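Local coordinates for transposon Tn7 transposition protein TnsA (Escherichia coli, PDB 1T0F) that cuts the 5' DNA strands at the ends of transposon Tn7 as a metal-dependent, restriction enzyme-like endonuclease that forms the transposase together with TnsB, at residues R57-L62 and L80-Q85; A196-L201 and L260-V265. All blocks are in the same frame, centred on the assembly; numbering follows the deposited sequence.

Contact 1 of 2, residues R57-L62 and L80-Q85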
ATOM      1  N   ARG A  57      -4.144 -13.026  -3.415  1.00 24.19           N
ATOM      2  CA  ARG A  57      -2.851 -12.817  -4.081  1.00 23.42           C
ATOM      3  C   ARG A  57      -1.736 -12.436  -3.127  1.00 23.44           C
ATOM      4  O   ARG A  57      -1.979 -12.034  -1.983  1.00 21.77           O
ATOM      5  CB  ARG A  57      -2.919 -11.663  -5.093  1.00 23.97           C
ATOM      6  CG  ARG A  57      -3.823 -11.832  -6.294  1.00 24.13           C
ATOM      7  CD  ARG A  57      -3.521 -10.754  -7.360  1.00 22.34           C
ATOM      8  NE  ARG A  57      -3.887  -9.392  -6.954  1.00 23.57           N
ATOM      9  CZ  ARG A  57      -3.028  -8.451  -6.562  1.00 22.05           C
ATOM     10  NH1 ARG A  57      -1.725  -8.699  -6.513  1.00 24.62           N
ATOM     11  NH2 ARG A  57      -3.478  -7.249  -6.220  1.00 24.49           N
ATOM     12  N   VAL A  58      -0.504 -12.553  -3.622  1.00 21.70           N
ATOM     13  CA  VAL A  58       0.665 -12.121  -2.869  1.00 22.26           C
ATOM     14  C   VAL A  58       0.923 -10.758  -3.517  1.00 23.67           C
ATOM     15  O   VAL A  58       1.238 -10.679  -4.711  1.00 22.79           O
ATOM     16  CB  VAL A  58       1.896 -13.029  -3.089  1.00 24.88           C
ATOM     17  CG1 VAL A  58       3.150 -12.332  -2.556  1.00 24.16           C
ATOM     18  CG2 VAL A  58       1.700 -14.357  -2.364  1.00 24.13           C
ATOM     19  N   HIS A  59       0.764  -9.690  -2.742  1.00 20.13           N
ATOM     20  CA  HIS A  59       0.943  -8.343  -3.264  1.00 20.32           C
ATOM     21  C   HIS A  59       2.387  -7.874  -3.254  1.00 19.65           C
ATOM     22  O   HIS A  59       3.209  -8.369  -2.487  1.00 20.59           O
ATOM     23  CB  HIS A  59       0.092  -7.354  -2.464  1.00 20.19           C
ATOM     24  CG  HIS A  59      -1.380  -7.594  -2.582  1.00 20.34           C
ATOM     25  ND1 HIS A  59      -2.224  -6.733  -3.250  1.00 20.02           N
ATOM     26  CD2 HIS A  59      -2.154  -8.612  -2.136  1.00 19.63           C
ATOM     27  CE1 HIS A  59      -3.458  -7.210  -3.208  1.00 20.16           C
ATOM     28  NE2 HIS A  59      -3.441  -8.348  -2.538  1.00 21.48           N
ATOM     29  N   HIS A  60       2.664  -6.896  -4.111  1.00 20.51           N
ATOM     30  CA  HIS A  60       3.990  -6.300  -4.250  1.00 20.62           C
ATOM     31  C   HIS A  60       3.982  -4.874  -3.746  1.00 19.19           C
ATOM     32  O   HIS A  60       3.407  -3.995  -4.381  1.00 18.36           O
ATOM     33  CB  HIS A  60       4.407  -6.288  -5.716  1.00 22.86           C
ATOM     34  CG  HIS A  60       4.764  -7.636  -6.248  1.00 27.71           C
ATOM     35  ND1 HIS A  60       6.068  -8.060  -6.379  1.00 28.73           N
ATOM     36  CD2 HIS A  60       3.988  -8.667  -6.657  1.00 31.22           C
ATOM     37  CE1 HIS A  60       6.081  -9.295  -6.849  1.00 32.02           C
ATOM     38  NE2 HIS A  60       4.832  -9.686  -7.026  1.00 31.99           N
ATOM     39  N   LEU A  61       4.637  -4.651  -2.613  1.00 19.79           N
ATOM     40  CA  LEU A  61       4.709  -3.327  -2.014  1.00 20.65           C
ATOM     41  C   LEU A  61       6.172  -2.889  -2.081  1.00 21.45           C
ATOM     42  O   LEU A  61       7.074  -3.654  -1.725  1.00 20.96           O
ATOM     43  CB  LEU A  61       4.205  -3.395  -0.569  1.00 21.54           C
ATOM     44  CG  LEU A  61       2.837  -4.097  -0.484  1.00 21.44           C
ATOM     45  CD1 LEU A  61       2.424  -4.260   0.976  1.00 24.59           C
ATOM     46  CD2 LEU A  61       1.804  -3.310  -1.257  1.00 20.24           C
ATOM     47  N   LEU A  62       6.396  -1.663  -2.545  1.00 21.52           N
ATOM     48  CA  LEU A  62       7.752  -1.152  -2.718  1.00 22.89           C
ATOM     49  C   LEU A  62       8.357  -0.242  -1.643  1.00 24.44           C
ATOM     50  O   LEU A  62       9.395   0.380  -1.877  1.00 25.54           O
ATOM     51  CB  LEU A  62       7.851  -0.479  -4.092  1.00 23.69           C
ATOM     52  CG  LEU A  62       7.973  -1.442  -5.284  1.00 24.22           C
ATOM     53  CD1 LEU A  62       6.867  -2.494  -5.261  1.00 26.88           C
ATOM     54  CD2 LEU A  62       7.920  -0.639  -6.574  1.00 26.90           C
ATOM     55  N   LEU A  80     -13.085  -4.652  -1.028  1.00 22.85           N
ATOM     56  CA  LEU A  80     -13.322  -5.831  -1.854  1.00 22.84           C
ATOM     57  C   LEU A  80     -12.083  -6.223  -2.655  1.00 23.24           C
ATOM     58  O   LEU A  80     -11.750  -7.407  -2.768  1.00 21.81           O
ATOM     59  CB  LEU A  80     -14.479  -5.563  -2.815  1.00 23.69           C
ATOM     60  CG  LEU A  80     -14.912  -6.705  -3.732  1.00 28.47           C
ATOM     61  CD1 LEU A  80     -15.431  -7.881  -2.905  1.00 28.68           C
ATOM     62  CD2 LEU A  80     -15.997  -6.198  -4.670  1.00 31.85           C
ATOM     63  N   ASP A  81     -11.408  -5.229  -3.224  1.00 22.55           N
ATOM     64  CA  ASP A  81     -10.210  -5.496  -4.015  1.00 21.31           C
ATOM     65  C   ASP A  81      -9.169  -4.410  -3.771  1.00 21.24           C
ATOM     66  O   ASP A  81      -9.505  -3.267  -3.461  1.00 21.02           O
ATOM     67  CB  ASP A  81     -10.561  -5.555  -5.509  1.00 22.97           C
ATOM     68  CG  ASP A  81      -9.447  -6.176  -6.356  1.00 27.36           C
ATOM     69  OD1 ASP A  81      -8.466  -6.703  -5.780  1.00 25.73           O
ATOM     70  OD2 ASP A  81      -9.559  -6.152  -7.604  1.00 29.48           O
ATOM     71  N   ILE A  82      -7.906  -4.797  -3.885  1.00 18.42           N
ATOM     72  CA  ILE A  82      -6.786  -3.879  -3.714  1.00 19.60           C
ATOM     73  C   ILE A  82      -5.871  -4.150  -4.900  1.00 18.94           C
ATOM     74  O   ILE A  82      -5.314  -5.242  -5.018  1.00 19.62           O
ATOM     75  CB  ILE A  82      -6.004  -4.160  -2.414  1.00 19.06           C
ATOM     76  CG1 ILE A  82      -6.881  -3.845  -1.194  1.00 19.66           C
ATOM     77  CG2 ILE A  82      -4.725  -3.307  -2.377  1.00 19.94           C
ATOM     78  CD1 ILE A  82      -6.274  -4.310   0.131  1.00 22.70           C
ATOM     79  N   ARG A  83      -5.747  -3.168  -5.786  1.00 17.75           N
ATOM     80  CA  ARG A  83      -4.892  -3.302  -6.958  1.00 17.85           C
ATOM     81  C   ARG A  83      -3.711  -2.339  -6.837  1.00 16.92           C
ATOM     82  O   ARG A  83      -3.836  -1.152  -7.118  1.00 17.17           O
ATOM     83  CB  ARG A  83      -5.710  -3.030  -8.226  1.00 18.36           C
ATOM     84  CG  ARG A  83      -6.602  -4.229  -8.634  1.00 20.02           C
ATOM     85  CD  ARG A  83      -7.490  -3.932  -9.847  1.00 20.18           C
ATOM     86  NE  ARG A  83      -8.599  -3.024  -9.540  1.00 19.68           N
ATOM     87  CZ  ARG A  83      -9.340  -2.406 -10.458  1.00 21.69           C
ATOM     88  NH1 ARG A  83      -9.092  -2.587 -11.745  1.00 24.10           N
ATOM     89  NH2 ARG A  83     -10.345  -1.622 -10.095  1.00 24.14           N
ATOM     90  N   GLU A  84      -2.572  -2.870  -6.407  1.00 19.00           N
ATOM     91  CA  GLU A  84      -1.363  -2.071  -6.200  1.00 19.05           C
ATOM     92  C   GLU A  84      -0.594  -1.816  -7.490  1.00 21.89           C
ATOM     93  O   GLU A  84      -0.697  -2.585  -8.449  1.00 20.82           O
ATOM     94  CB  GLU A  84      -0.435  -2.752  -5.183  1.00 18.23           C
ATOM     95  CG  GLU A  84       0.365  -3.961  -5.703  1.00 18.14           C
ATOM     96  CD  GLU A  84      -0.397  -5.288  -5.645  1.00 22.11           C
ATOM     97  OE1 GLU A  84      -1.643  -5.283  -5.539  1.00 22.02           O
ATOM     98  OE2 GLU A  84       0.263  -6.347  -5.723  1.00 23.17           O
ATOM     99  N   GLN A  85       0.178  -0.730  -7.495  1.00 19.95           N
ATOM    100  CA  GLN A  85       0.995  -0.344  -8.650  1.00 19.50           C
ATOM    101  C   GLN A  85       0.126  -0.367  -9.910  1.00 19.76           C
ATOM    102  O   GLN A  85       0.443  -1.048 -10.896  1.00 21.20           O
ATOM    103  CB  GLN A  85       2.177  -1.313  -8.812  1.00 17.71           C
ATOM    104  CG  GLN A  85       2.814  -1.852  -7.524  1.00 20.82           C
ATOM    105  CD  GLN A  85       3.283  -0.772  -6.549  1.00 23.90           C
ATOM    106  OE1 GLN A  85       3.583   0.361  -6.941  1.00 23.64           O
ATOM    107  NE2 GLN A  85       3.366  -1.135  -5.267  1.00 22.68           N
TER
HETATM  108  O   HOH W   1      -6.333  -7.694  -7.031  1.00 28.10           O
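Glu-84 has CG in the crowded position between backbone N and carbonyl carbon (chi1 76°) and bends again at chi2, which turns its carboxylate toward strand 58-61; Arg-57, bent at chi3, meets it tip to tip. The salt bridge is end-on and two-pronged: NH2 of Arg-57 lies 2.8 Å from OE1 of Glu-84 and NH1 of Arg-57 3.2 Å from OE2, both bonds nearly straight and on syn lone pairs, the planes nearly coplanar. Each oxygen takes a second donor from above the carboxylate plane: ND1 of His-59 reaches OE1 of Glu-84 at 2.8 Å in a bent bond (136°), and His-60 N reaches OE2 at 2.9 Å. Four donors thus fix the carboxylate's rotation and probably keep it ionised. The rim of the His-59 ring, at NE2, lies off-centre over one guanidinium face; NE2 bonds Thr-55. Gln-85 NE2 donates to His-60 O at 3.0 Å and to active-site Glu-66, a second-shell link. No backbone-to-backbone hydrogen bond links the strands, whose axes stand 7.8 Å apart at 43°; Glu-84 and Gln-85 instead bridge hairpin 48-51/58-61 and the PD-(D/E)XK nuclease sheet, where 80-84 pairs with 115-122, while helix 64-75 packs on Leu-61 and Ile-82.

Contact 2 of 2, residues A196-L201 and L260-V265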
ATOM      1  N   ALA A 196       2.376 -25.260   7.375  1.00 32.27           N
ATOM      2  CA  ALA A 196       1.589 -26.378   7.886  1.00 33.51           C
ATOM      3  C   ALA A 196       1.037 -26.109   9.288  1.00 33.64           C
ATOM      4  O   ALA A 196       0.166 -26.831   9.770  1.00 34.02           O
ATOM      5  CB  ALA A 196       2.441 -27.647   7.895  1.00 32.89           C
ATOM      6  N   GLN A 197       1.545 -25.067   9.936  1.00 34.01           N
ATOM      7  CA  GLN A 197       1.108 -24.714  11.283  1.00 33.46           C
ATOM      8  C   GLN A 197      -0.180 -23.896  11.320  1.00 33.66           C
ATOM      9  O   GLN A 197      -0.810 -23.774  12.371  1.00 32.74           O
ATOM     10  CB  GLN A 197       2.217 -23.944  11.999  1.00 34.08           C
ATOM     11  CG  GLN A 197       3.411 -24.792  12.400  1.00 37.72           C
ATOM     12  CD  GLN A 197       3.084 -25.754  13.528  1.00 39.06           C
ATOM     13  OE1 GLN A 197       2.333 -26.713  13.346  1.00 40.98           O
ATOM     14  NE2 GLN A 197       3.636 -25.491  14.705  1.00 39.67           N
ATOM     15  N   LEU A 198      -0.570 -23.332  10.180  1.00 32.64           N
ATOM     16  CA  LEU A 198      -1.778 -22.517  10.122  1.00 31.54           C
ATOM     17  C   LEU A 198      -3.004 -23.265  10.622  1.00 32.65           C
ATOM     18  O   LEU A 198      -3.778 -22.732  11.414  1.00 31.12           O
ATOM     19  CB  LEU A 198      -2.022 -22.022   8.691  1.00 31.86           C
ATOM     20  CG  LEU A 198      -1.074 -20.928   8.187  1.00 31.00           C
ATOM     21  CD1 LEU A 198      -1.266 -20.733   6.687  1.00 32.91           C
ATOM     22  CD2 LEU A 198      -1.346 -19.627   8.936  1.00 30.01           C
ATOM     23  N   SER A 199      -3.171 -24.502  10.167  1.00 32.14           N
ATOM     24  CA  SER A 199      -4.321 -25.309  10.560  1.00 35.10           C
ATOM     25  C   SER A 199      -4.370 -25.579  12.069  1.00 34.76           C
ATOM     26  O   SER A 199      -5.363 -25.263  12.725  1.00 34.70           O
ATOM     27  CB  SER A 199      -4.327 -26.628   9.779  1.00 36.86           C
ATOM     28  OG  SER A 199      -5.454 -27.417  10.114  1.00 41.72           O
ATOM     29  N   PRO A 200      -3.305 -26.164  12.642  1.00 34.45           N
ATOM     30  CA  PRO A 200      -3.355 -26.417  14.084  1.00 34.35           C
ATOM     31  C   PRO A 200      -3.440 -25.138  14.916  1.00 35.06           C
ATOM     32  O   PRO A 200      -4.127 -25.099  15.934  1.00 34.52           O
ATOM     33  CB  PRO A 200      -2.075 -27.214  14.341  1.00 35.33           C
ATOM     34  CG  PRO A 200      -1.154 -26.751  13.258  1.00 36.35           C
ATOM     35  CD  PRO A 200      -2.062 -26.694  12.059  1.00 35.33           C
ATOM     36  N   LEU A 201      -2.754 -24.087  14.477  1.00 33.59           N
ATOM     37  CA  LEU A 201      -2.783 -22.822  15.202  1.00 34.79           C
ATOM     38  C   LEU A 201      -4.181 -22.217  15.155  1.00 34.19           C
ATOM     39  O   LEU A 201      -4.638 -21.611  16.131  1.00 34.24           O
ATOM     40  CB  LEU A 201      -1.764 -21.839  14.606  1.00 35.08           C
ATOM     41  CG  LEU A 201      -0.288 -22.193  14.801  1.00 36.11           C
ATOM     42  CD1 LEU A 201       0.582 -21.205  14.026  1.00 37.16           C
ATOM     43  CD2 LEU A 201       0.053 -22.172  16.288  1.00 36.91           C
ATOM     44  N   LEU A 260      -7.494 -12.531  15.750  1.00 28.08           N
ATOM     45  CA  LEU A 260      -6.668 -13.009  14.652  1.00 28.75           C
ATOM     46  C   LEU A 260      -7.489 -13.790  13.646  1.00 30.32           C
ATOM     47  O   LEU A 260      -8.327 -14.613  14.016  1.00 29.14           O
ATOM     48  CB  LEU A 260      -5.526 -13.891  15.169  1.00 27.79           C
ATOM     49  CG  LEU A 260      -4.260 -13.161  15.627  1.00 27.19           C
ATOM     50  CD1 LEU A 260      -4.569 -12.242  16.796  1.00 26.95           C
ATOM     51  CD2 LEU A 260      -3.211 -14.178  16.011  1.00 27.45           C
ATOM     52  N   CYS A 261      -7.259 -13.506  12.371  1.00 29.95           N
ATOM     53  CA  CYS A 261      -7.949 -14.196  11.292  1.00 31.70           C
ATOM     54  C   CYS A 261      -6.874 -15.020  10.597  1.00 31.91           C
ATOM     55  O   CYS A 261      -5.886 -14.471  10.102  1.00 29.26           O
ATOM     56  CB  CYS A 261      -8.560 -13.194  10.313  1.00 33.77           C
ATOM     57  SG  CYS A 261      -9.446 -13.970   8.944  1.00 44.01           S
ATOM     58  N   ILE A 262      -7.061 -16.336  10.580  1.00 31.28           N
ATOM     59  CA  ILE A 262      -6.096 -17.236   9.972  1.00 33.17           C
ATOM     60  C   ILE A 262      -6.634 -17.834   8.690  1.00 34.21           C
ATOM     61  O   ILE A 262      -7.737 -18.377   8.662  1.00 32.95           O
ATOM     62  CB  ILE A 262      -5.726 -18.380  10.930  1.00 33.50           C
ATOM     63  CG1 ILE A 262      -5.111 -17.805  12.207  1.00 35.53           C
ATOM     64  CG2 ILE A 262      -4.755 -19.332  10.250  1.00 34.58           C
ATOM     65  CD1 ILE A 262      -4.658 -18.855  13.196  1.00 37.33           C
ATOM     66  N   SER A 263      -5.842 -17.735   7.628  1.00 34.98           N
ATOM     67  CA  SER A 263      -6.241 -18.259   6.329  1.00 37.68           C
ATOM     68  C   SER A 263      -5.885 -19.735   6.163  1.00 38.50           C
ATOM     69  O   SER A 263      -4.849 -20.193   6.647  1.00 38.54           O
ATOM     70  CB  SER A 263      -5.571 -17.449   5.223  1.00 38.39           C
ATOM     71  OG  SER A 263      -4.162 -17.498   5.366  1.00 40.90           O
ATOM     72  N   GLN A 264      -6.764 -20.470   5.486  1.00 39.59           N
ATOM     73  CA  GLN A 264      -6.559 -21.890   5.208  1.00 41.13           C
ATOM     74  C   GLN A 264      -5.932 -21.925   3.827  1.00 40.07           C
ATOM     75  O   GLN A 264      -6.629 -21.728   2.836  1.00 39.10           O
ATOM     76  CB  GLN A 264      -7.888 -22.644   5.125  1.00 45.15           C
ATOM     77  CG  GLN A 264      -8.777 -22.587   6.345  1.00 51.68           C
ATOM     78  CD  GLN A 264     -10.084 -23.329   6.111  1.00 54.96           C
ATOM     79  OE1 GLN A 264     -10.084 -24.525   5.805  1.00 57.44           O
ATOM     80  NE2 GLN A 264     -11.202 -22.621   6.244  1.00 56.15           N
ATOM     81  N   VAL A 265      -4.634 -22.171   3.746  1.00 39.37           N
ATOM     82  CA  VAL A 265      -3.993 -22.190   2.442  1.00 40.37           C
ATOM     83  C   VAL A 265      -3.381 -23.529   2.083  1.00 40.96           C
ATOM     84  O   VAL A 265      -2.958 -24.295   2.948  1.00 41.27           O
ATOM     85  CB  VAL A 265      -2.893 -21.112   2.335  1.00 39.75           C
ATOM     86  CG1 VAL A 265      -3.485 -19.739   2.602  1.00 39.44           C
ATOM     87  CG2 VAL A 265      -1.770 -21.416   3.309  1.00 39.40           C
TER
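Helix 198-207 rests on the short strand 261-262 and the chain that follows it, an apolar contact with no hydrogen bond between 196-201 and 260-265. Leu-198 carries most of it. Its CG stands anti to the carbonyl carbon (chi1 -72°), and its two methyl groups divide the work: CD2 meets CG2 of Ile-262 at 3.7 Å, whereas CD1 lies 3.5 Å from CG2 of Val-265, tighter than usual for two carbons, and 3.6 Å from the backbone O of Ser-263. Both side-chain pairs cross obliquely. This is the C-terminal part of TnsA, where strand 261-262 pairs antiparallel with 244-245 and Ser-263 is bonded through OG to the backbone O of Phe-243. An alanine in place of Leu-198 would lose both methyl contacts and would probably loosen the hold of the helix on Ile-262 and Val-265. Ile-262 extends CG1 anti to its carbonyl carbon and then straight on (chi2 -178°), so that CD1 comes 3.9 Å from the backbone C of Leu-201, about one turn along the helix from Leu-198. Helix 230-240 also packs on this helix, Leu-238 touching both Leu-198 and Leu-201, while Ile-244 lies against Leu-198 and Ile-262.

In the fold
From the N terminus the chain passes helix 13-21 and strand 48-51 before strand 58-61, then helix 64-75 and strand 79-87, where contact 1 closes a loop of 17 intervening residues. It then adds strands 115-122 and 129-134, passes helix 143-159, completes the sheet with strand 163-166 and runs through helix 173-183 to residues 196-201. Contact 2 closes a longer loop of 58 residues that takes in helices 213-223 and 230-240. The two loops are in series, neither nested nor crossing. Contact 1 ties the 48-51/58-61 hairpin to the edge of the nuclease sheet; contact 2 ties a C-terminal helix to the 244-245/261-262 pair. Their centres lie 21 Å apart.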